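Local coordinates for protein pectate lyase (Paenibacillus sp. 0602, PDB 5GT5) that cleaves polygalacturonate by eliminative depolymerisation and probably acts on partly methylated pectins as well, with calcium as the likely cofactor, at residues V49-I54 against G101-A107; A42-S47 against I94-F99; Q14-G18 against S123-I127. The protein carries 1 engineered substitution. All coordinates share one frame; numbering follows the deposited sequence.

In the fold
Contacts 1, 2 and 3 lie close together on one side of the chain's centre, toward one end of the parallel beta-helix. Contact 1 is buried and built on regular parallel strand pairing: 49-54 and 101-107 join by straight backbone bonds, with packed side chains on both faces. Contact 2 uses the elements just before those strands, helix 36-43 and strand 92-97; it is partly buried and replaces direct hydrogen bonds with an inserted aromatic ring and bridging waters. Contact 3, also buried, sets an irregular N-terminal loop against strand 125-128, the strand next to 102-106, through an asparagine amide. Contacts 2 and 3 reach the second subunit, whereas contact 1 does not.

Contact 1 of 3, residues V49-I54 against G101-A107; sequences VKVVEI and GLTIFSA
F105 CG stands between the backbone N and carbonyl carbon of its own residue (chi1 82°), a rotation that leans the ring toward strand 51-54, where V51 and E53 meet it. V51 CG1 arrives in the plane of the ring at its edge, 3.7 Å from F105 CE1. E53 passes the ring obliquely, with CG anti to the backbone N (chi1 -172°) and the chain extended beyond it, placing E53 CG 3.6 Å from F105 CZ and turning the carboxylate plane only 23° from that of the ring. E53 OE1 pairs with K438 in a salt bridge and is hydrogen-bonded to Y30 OH, so the charge of this buried acid is probably well compensated. E53 OE2 accepts from a water that also donates to I54 O and accepts from A107 N, linking E53, I54 and A107.

V52, I54, L102 and I104 pack on the other face. V52 CB lies 4.2 Å from I104 CG1, and V52 CG2 crosses toward L102 CD1; L39, A42 and L43 of helix 36-43 lie against this group. Between the faces runs a parallel backbone ladder: T103 N donates to K50 O, V52 N to T103 O, F105 N to V52 O and I54 N to F105 O, all at 2.8 to 3.0 Å. Where the pairing begins, the bent K50 chain brings K50 NZ 3.2 Å from G101 O, in the carbonyl plane on a lone pair, while NZ also bonds N100 O. A water links G101 O to V49 O. Strand 51-54 pairs on its other edge with strand 30-33, and strand 102-106 with 125-128. Parallel strands stacked in register from one coil to the next are the hallmark of the right-handed parallel beta-helix of polysaccharide lyase family 1.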
# COMPACT_ATOMS: atom_id res chain seq x y z
N VAL A 49 -16.66 -8.20 5.81
CA VAL A 49 -17.33 -8.43 4.53
C VAL A 49 -16.37 -8.10 3.40
O VAL A 49 -15.64 -7.10 3.48
CB VAL A 49 -18.61 -7.58 4.46
CG1 VAL A 49 -19.18 -7.53 3.05
CG2 VAL A 49 -19.62 -8.14 5.42
N LYS A 50 -16.35 -8.94 2.37
CA LYS A 50 -15.47 -8.81 1.22
C LYS A 50 -16.15 -8.23 -0.01
O LYS A 50 -15.52 -7.45 -0.73
CB LYS A 50 -14.88 -10.18 0.87
CG LYS A 50 -13.99 -10.77 1.96
CD LYS A 50 -12.65 -10.03 1.86
CE LYS A 50 -11.89 -9.92 3.13
NZ LYS A 50 -10.64 -9.11 2.83
N VAL A 51 -17.41 -8.61 -0.27
CA VAL A 51 -18.15 -8.10 -1.42
C VAL A 51 -19.49 -7.61 -0.94
O VAL A 51 -20.20 -8.33 -0.21
CB VAL A 51 -18.34 -9.17 -2.50
CG1 VAL A 51 -19.24 -8.66 -3.61
CG2 VAL A 51 -16.98 -9.64 -3.04
N VAL A 52 -19.83 -6.39 -1.34
CA VAL A 52 -21.15 -5.81 -1.14
C VAL A 52 -21.81 -5.64 -2.52
O VAL A 52 -21.30 -4.86 -3.36
CB VAL A 52 -21.06 -4.45 -0.39
CG1 VAL A 52 -22.47 -3.82 -0.33
CG2 VAL A 52 -20.47 -4.63 1.02
N GLU A 53 -22.90 -6.37 -2.78
CA GLU A 53 -23.68 -6.20 -4.00
C GLU A 53 -24.90 -5.36 -3.67
O GLU A 53 -25.81 -5.80 -2.96
CB GLU A 53 -24.11 -7.52 -4.62
CG GLU A 53 -24.77 -7.26 -6.01
CD GLU A 53 -25.30 -8.49 -6.69
OE1 GLU A 53 -25.00 -9.62 -6.26
OE2 GLU A 53 -26.02 -8.32 -7.69
N ILE A 54 -24.92 -4.13 -4.19
CA ILE A 54 -26.08 -3.25 -4.09
C ILE A 54 -27.12 -3.76 -5.09
O ILE A 54 -26.81 -3.91 -6.27
CB ILE A 54 -25.68 -1.81 -4.46
CG1 ILE A 54 -24.48 -1.37 -3.61
CG2 ILE A 54 -26.87 -0.84 -4.37
CD1 ILE A 54 -24.80 -1.33 -2.16
N GLY A 101 -9.44 -5.04 1.50
CA GLY A 101 -9.88 -5.93 0.47
C GLY A 101 -11.39 -5.97 0.45
O GLY A 101 -12.01 -6.86 1.05
N LEU A 102 -11.99 -5.03 -0.25
CA LEU A 102 -13.44 -4.88 -0.26
C LEU A 102 -13.87 -4.46 -1.65
O LEU A 102 -13.27 -3.56 -2.22
CB LEU A 102 -13.85 -3.82 0.77
CG LEU A 102 -15.30 -3.34 0.72
CD1 LEU A 102 -16.28 -4.43 1.16
CD2 LEU A 102 -15.47 -2.09 1.59
N THR A 103 -14.90 -5.09 -2.19
CA THR A 103 -15.53 -4.67 -3.44
C THR A 103 -16.98 -4.30 -3.21
O THR A 103 -17.77 -5.11 -2.65
CB THR A 103 -15.45 -5.77 -4.50
OG1 THR A 103 -14.07 -6.04 -4.75
CG2 THR A 103 -16.12 -5.34 -5.83
N ILE A 104 -17.36 -3.11 -3.67
CA ILE A 104 -18.76 -2.66 -3.63
C ILE A 104 -19.20 -2.44 -5.06
O ILE A 104 -18.54 -1.72 -5.80
CB ILE A 104 -18.91 -1.34 -2.80
CG1 ILE A 104 -18.23 -1.47 -1.42
CG2 ILE A 104 -20.37 -0.93 -2.71
CD1 ILE A 104 -18.15 -0.13 -0.63
N PHE A 105 -20.31 -3.03 -5.48
CA PHE A 105 -20.72 -2.92 -6.87
C PHE A 105 -22.22 -3.13 -6.98
O PHE A 105 -22.87 -3.51 -5.99
CB PHE A 105 -19.97 -3.93 -7.76
CG PHE A 105 -20.56 -5.33 -7.75
CD1 PHE A 105 -20.37 -6.17 -6.65
CD2 PHE A 105 -21.28 -5.79 -8.84
CE1 PHE A 105 -20.93 -7.45 -6.64
CE2 PHE A 105 -21.84 -7.07 -8.84
CZ PHE A 105 -21.66 -7.89 -7.73
N SER A 106 -22.75 -2.86 -8.17
CA SER A 106 -24.10 -3.37 -8.51
C SER A 106 -24.07 -4.00 -9.88
O SER A 106 -23.19 -3.71 -10.70
CB SER A 106 -25.15 -2.27 -8.45
OG SER A 106 -25.12 -1.45 -9.64
N ALA A 107 -25.05 -4.87 -10.14
CA ALA A 107 -25.11 -5.57 -11.40
C ALA A 107 -25.64 -4.68 -12.53
O ALA A 107 -25.32 -4.90 -13.68
CB ALA A 107 -25.99 -6.82 -11.31
O HOH W 1 -12.99 -6.61 3.48
O HOH W 2 -26.90 -5.89 -8.28

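Contact 2 of 3, residues A42-S47 against I94-F99; sequences ALKKNS and ITVDGF
The outer end of the F99 ring is met by three oxygens of 42-47. L43 O lies near the ring plane at its edge, 3.4 Å from F99 CE1, and K44 O comes obliquely to 3.3 Å from F99 CZ. S47 OG, also at the edge, is 3.5 Å from F99 CE2; it donates to A42 O at 2.8 Å and is hydrogen-bonded to V49 N, which fixes its rotation. The type II turn K44-S47, closed by S47 N to K44 O, brings K44 O and S47 OG there; L43 O comes just before it. Farther along strand 92-97, L43 CD1 crosses V96 CG2 at 4.0 Å, and a water binds L43 O, T95 O and D97 N.

The other side is looser and mediated by solvent. K45 extends alongside D97, yet K45 NZ stays 4.6 Å from D97 OD2, and a water bridges the two; D97 OD2 has its salt bridge with R121. Another water, over one face of the F99 ring, joins N46 N to D97 O. N46 also packs on F404 of the second subunit.

L43 faces V52, L102 and I104 of strands 51-54 and 102-106, while strand 92-97 runs parallel to strand 115-120.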
# COMPACT_ATOMS: atom_id res chain seq x y z
N ALA A 42 -23.35 -4.38 6.58
CA ALA A 42 -22.26 -4.85 5.73
C ALA A 42 -20.98 -4.01 5.89
O ALA A 42 -19.88 -4.57 5.88
CB ALA A 42 -22.69 -4.84 4.30
N LEU A 43 -21.14 -2.69 6.02
CA LEU A 43 -20.01 -1.76 6.02
C LEU A 43 -19.56 -1.33 7.41
O LEU A 43 -18.70 -0.46 7.55
CB LEU A 43 -20.28 -0.55 5.12
CG LEU A 43 -20.36 -0.89 3.64
CD1 LEU A 43 -20.65 0.42 2.90
CD2 LEU A 43 -19.07 -1.57 3.10
N LYS A 44 -20.13 -1.94 8.45
CA LYS A 44 -19.70 -1.68 9.84
C LYS A 44 -18.23 -2.04 9.98
O LYS A 44 -17.80 -3.07 9.45
CB LYS A 44 -20.54 -2.51 10.83
CG LYS A 44 -20.31 -2.13 12.29
CD LYS A 44 -21.26 -2.91 13.20
CE LYS A 44 -21.04 -2.56 14.67
NZ LYS A 44 -21.37 -1.16 14.95
N LYS A 45 -17.46 -1.20 10.66
CA LYS A 45 -16.04 -1.48 10.86
C LYS A 45 -15.84 -2.89 11.42
O LYS A 45 -16.56 -3.33 12.32
CB LYS A 45 -15.43 -0.42 11.80
CG LYS A 45 -13.94 -0.57 12.04
CD LYS A 45 -13.47 0.55 12.99
CE LYS A 45 -12.02 0.32 13.43
NZ LYS A 45 -11.62 1.28 14.51
N ASN A 46 -14.88 -3.60 10.82
CA ASN A 46 -14.54 -4.97 11.20
C ASN A 46 -15.60 -6.00 10.94
O ASN A 46 -15.59 -7.09 11.53
CB ASN A 46 -13.97 -5.03 12.63
CG ASN A 46 -12.63 -4.38 12.73
OD1 ASN A 46 -11.82 -4.52 11.82
ND2 ASN A 46 -12.37 -3.68 13.83
N SER A 47 -16.51 -5.70 10.01
CA SER A 47 -17.52 -6.68 9.65
C SER A 47 -16.89 -7.88 8.95
O SER A 47 -17.51 -8.98 8.91
CB SER A 47 -18.55 -6.05 8.72
OG SER A 47 -18.00 -5.86 7.42
N ILE A 94 -21.53 8.13 5.14
CA ILE A 94 -21.27 6.71 5.39
C ILE A 94 -19.78 6.50 5.36
O ILE A 94 -19.13 6.76 4.34
CB ILE A 94 -21.94 5.84 4.33
CG1 ILE A 94 -23.46 6.10 4.28
CG2 ILE A 94 -21.63 4.39 4.63
CD1 ILE A 94 -24.15 5.62 3.04
N THR A 95 -19.21 6.10 6.50
CA THR A 95 -17.77 5.98 6.63
C THR A 95 -17.32 4.53 6.62
O THR A 95 -17.61 3.78 7.57
CB THR A 95 -17.25 6.66 7.91
OG1 THR A 95 -17.59 8.05 7.86
CG2 THR A 95 -15.73 6.56 7.99
N VAL A 96 -16.59 4.16 5.56
CA VAL A 96 -15.99 2.85 5.40
C VAL A 96 -14.61 2.94 6.01
O VAL A 96 -13.72 3.61 5.44
CB VAL A 96 -15.88 2.53 3.89
CG1 VAL A 96 -15.17 1.22 3.63
CG2 VAL A 96 -17.29 2.50 3.25
N ASP A 97 -14.42 2.28 7.16
CA ASP A 97 -13.25 2.51 8.01
C ASP A 97 -12.53 1.19 8.29
O ASP A 97 -13.14 0.22 8.73
CB ASP A 97 -13.71 3.13 9.34
CG ASP A 97 -12.56 3.63 10.21
OD1 ASP A 97 -11.37 3.43 9.89
OD2 ASP A 97 -12.86 4.25 11.26
N GLY A 98 -11.25 1.13 7.97
CA GLY A 98 -10.46 -0.01 8.39
C GLY A 98 -10.64 -1.27 7.57
O GLY A 98 -10.31 -2.36 8.05
N PHE A 99 -11.16 -1.18 6.35
CA PHE A 99 -11.32 -2.34 5.49
C PHE A 99 -10.05 -2.69 4.74
O PHE A 99 -9.28 -1.80 4.39
CB PHE A 99 -12.50 -2.13 4.52
CG PHE A 99 -13.83 -2.40 5.16
CD1 PHE A 99 -14.43 -1.41 5.95
CD2 PHE A 99 -14.44 -3.65 5.07
CE1 PHE A 99 -15.66 -1.68 6.62
CE2 PHE A 99 -15.65 -3.92 5.74
CZ PHE A 99 -16.28 -2.91 6.49
O HOH W 3 -16.79 1.31 8.50
O HOH W 4 -12.01 4.21 13.70
O HOH W 5 -13.22 -2.96 8.56
O HOH W 6 -9.81 -2.98 10.72

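Contact 3 of 3, residues Q14-G18 against S123-I127; sequences QGNTG and SNVII
N16 meets strand 125-128 through its side-chain amide, each end of which is used. N16 ND2 donates to V125 O at 3.0 Å; the acceptor lies in the amide plane of N16, but the donor sits 64° above the carbonyl plane of V125. N16 OD1 turns back to accept from G18 N at 2.9 Å, forming an Asx turn, and also rests 3.1 Å from N124 CA. With CG opposite its own backbone N (chi1 -178°), N16 slides past N124 in the reverse direction, the two amide planes 43° apart. A leucine in place of N16 would lack the amide's hydrogen bonds, probably leaving V125 O and G18 N without these mates and the loop freer to shift.

N124 marks a corner of the parallel beta-helix, between strands 115-120 and 125-128, and its left-handed backbone angles make the bend. Its carbonyl O receives a CA-H...O contact from G18 CA at 3.3 Å. I126 CD1 approaches G18 N to 3.5 Å, so close that a CB on G18 would clash with it.

Farther out, S13 OG is hydrogen-bonded to N16 ND2, and W163 of strand 160-165 touches both N16 and I126. N124 OD1 is hydrogen-bonded to S256 OG of the second subunit, against which S123 and N124 also pack.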
# COMPACT_ATOMS: atom_id res chain seq x y z
N GLN A 14 -2.91 -0.45 -9.43
CA GLN A 14 -2.46 -1.80 -9.77
C GLN A 14 -2.18 -2.60 -8.49
O GLN A 14 -1.67 -2.06 -7.50
CB GLN A 14 -1.17 -1.74 -10.61
CG GLN A 14 0.03 -1.12 -9.89
CD GLN A 14 1.25 -1.05 -10.78
OE1 GLN A 14 1.33 -1.75 -11.80
NE2 GLN A 14 2.21 -0.23 -10.39
N GLY A 15 -2.53 -3.88 -8.51
CA GLY A 15 -2.29 -4.73 -7.35
C GLY A 15 -3.47 -4.85 -6.39
O GLY A 15 -3.47 -5.68 -5.47
N ASN A 16 -4.47 -4.00 -6.59
CA ASN A 16 -5.72 -4.03 -5.84
C ASN A 16 -6.64 -5.11 -6.37
O ASN A 16 -7.00 -5.08 -7.52
CB ASN A 16 -6.36 -2.65 -6.02
CG ASN A 16 -7.64 -2.46 -5.27
OD1 ASN A 16 -8.15 -3.37 -4.59
ND2 ASN A 16 -8.23 -1.26 -5.42
N THR A 17 -7.01 -6.09 -5.54
CA THR A 17 -7.95 -7.12 -5.99
C THR A 17 -9.27 -7.01 -5.25
O THR A 17 -10.16 -7.86 -5.43
CB THR A 17 -7.38 -8.54 -5.82
OG1 THR A 17 -7.03 -8.75 -4.45
CG2 THR A 17 -6.18 -8.73 -6.73
N GLY A 18 -9.43 -5.95 -4.46
CA GLY A 18 -10.67 -5.74 -3.72
C GLY A 18 -11.03 -6.92 -2.84
O GLY A 18 -10.19 -7.48 -2.13
N SER A 123 -7.65 -0.27 2.66
CA SER A 123 -6.77 -0.67 1.58
C SER A 123 -7.50 -1.62 0.66
O SER A 123 -8.38 -2.39 1.09
CB SER A 123 -5.50 -1.33 2.11
OG SER A 123 -5.85 -2.39 2.98
N ASN A 124 -7.12 -1.56 -0.61
CA ASN A 124 -7.61 -2.44 -1.65
C ASN A 124 -9.14 -2.46 -1.71
O ASN A 124 -9.82 -3.47 -1.49
CB ASN A 124 -7.02 -3.83 -1.44
CG ASN A 124 -5.54 -3.82 -1.64
OD1 ASN A 124 -5.04 -3.18 -2.56
ND2 ASN A 124 -4.81 -4.42 -0.70
N VAL A 125 -9.68 -1.29 -2.03
CA VAL A 125 -11.12 -1.07 -2.16
C VAL A 125 -11.46 -0.90 -3.63
O VAL A 125 -10.78 -0.12 -4.33
CB VAL A 125 -11.56 0.18 -1.36
CG1 VAL A 125 -13.06 0.49 -1.62
CG2 VAL A 125 -11.27 -0.02 0.15
N ILE A 126 -12.49 -1.60 -4.09
CA ILE A 126 -12.98 -1.49 -5.47
C ILE A 126 -14.45 -1.06 -5.39
O ILE A 126 -15.23 -1.65 -4.63
CB ILE A 126 -12.84 -2.83 -6.23
CG1 ILE A 126 -11.36 -3.20 -6.36
CG2 ILE A 126 -13.60 -2.78 -7.56
CD1 ILE A 126 -11.14 -4.51 -7.14
N ILE A 127 -14.80 -0.03 -6.15
CA ILE A 127 -16.17 0.50 -6.22
C ILE A 127 -16.55 0.57 -7.69
O ILE A 127 -15.94 1.32 -8.46
CB ILE A 127 -16.29 1.87 -5.57
CG1 ILE A 127 -15.90 1.78 -4.09
CG2 ILE A 127 -17.71 2.43 -5.77
CD1 ILE A 127 -15.69 3.14 -3.41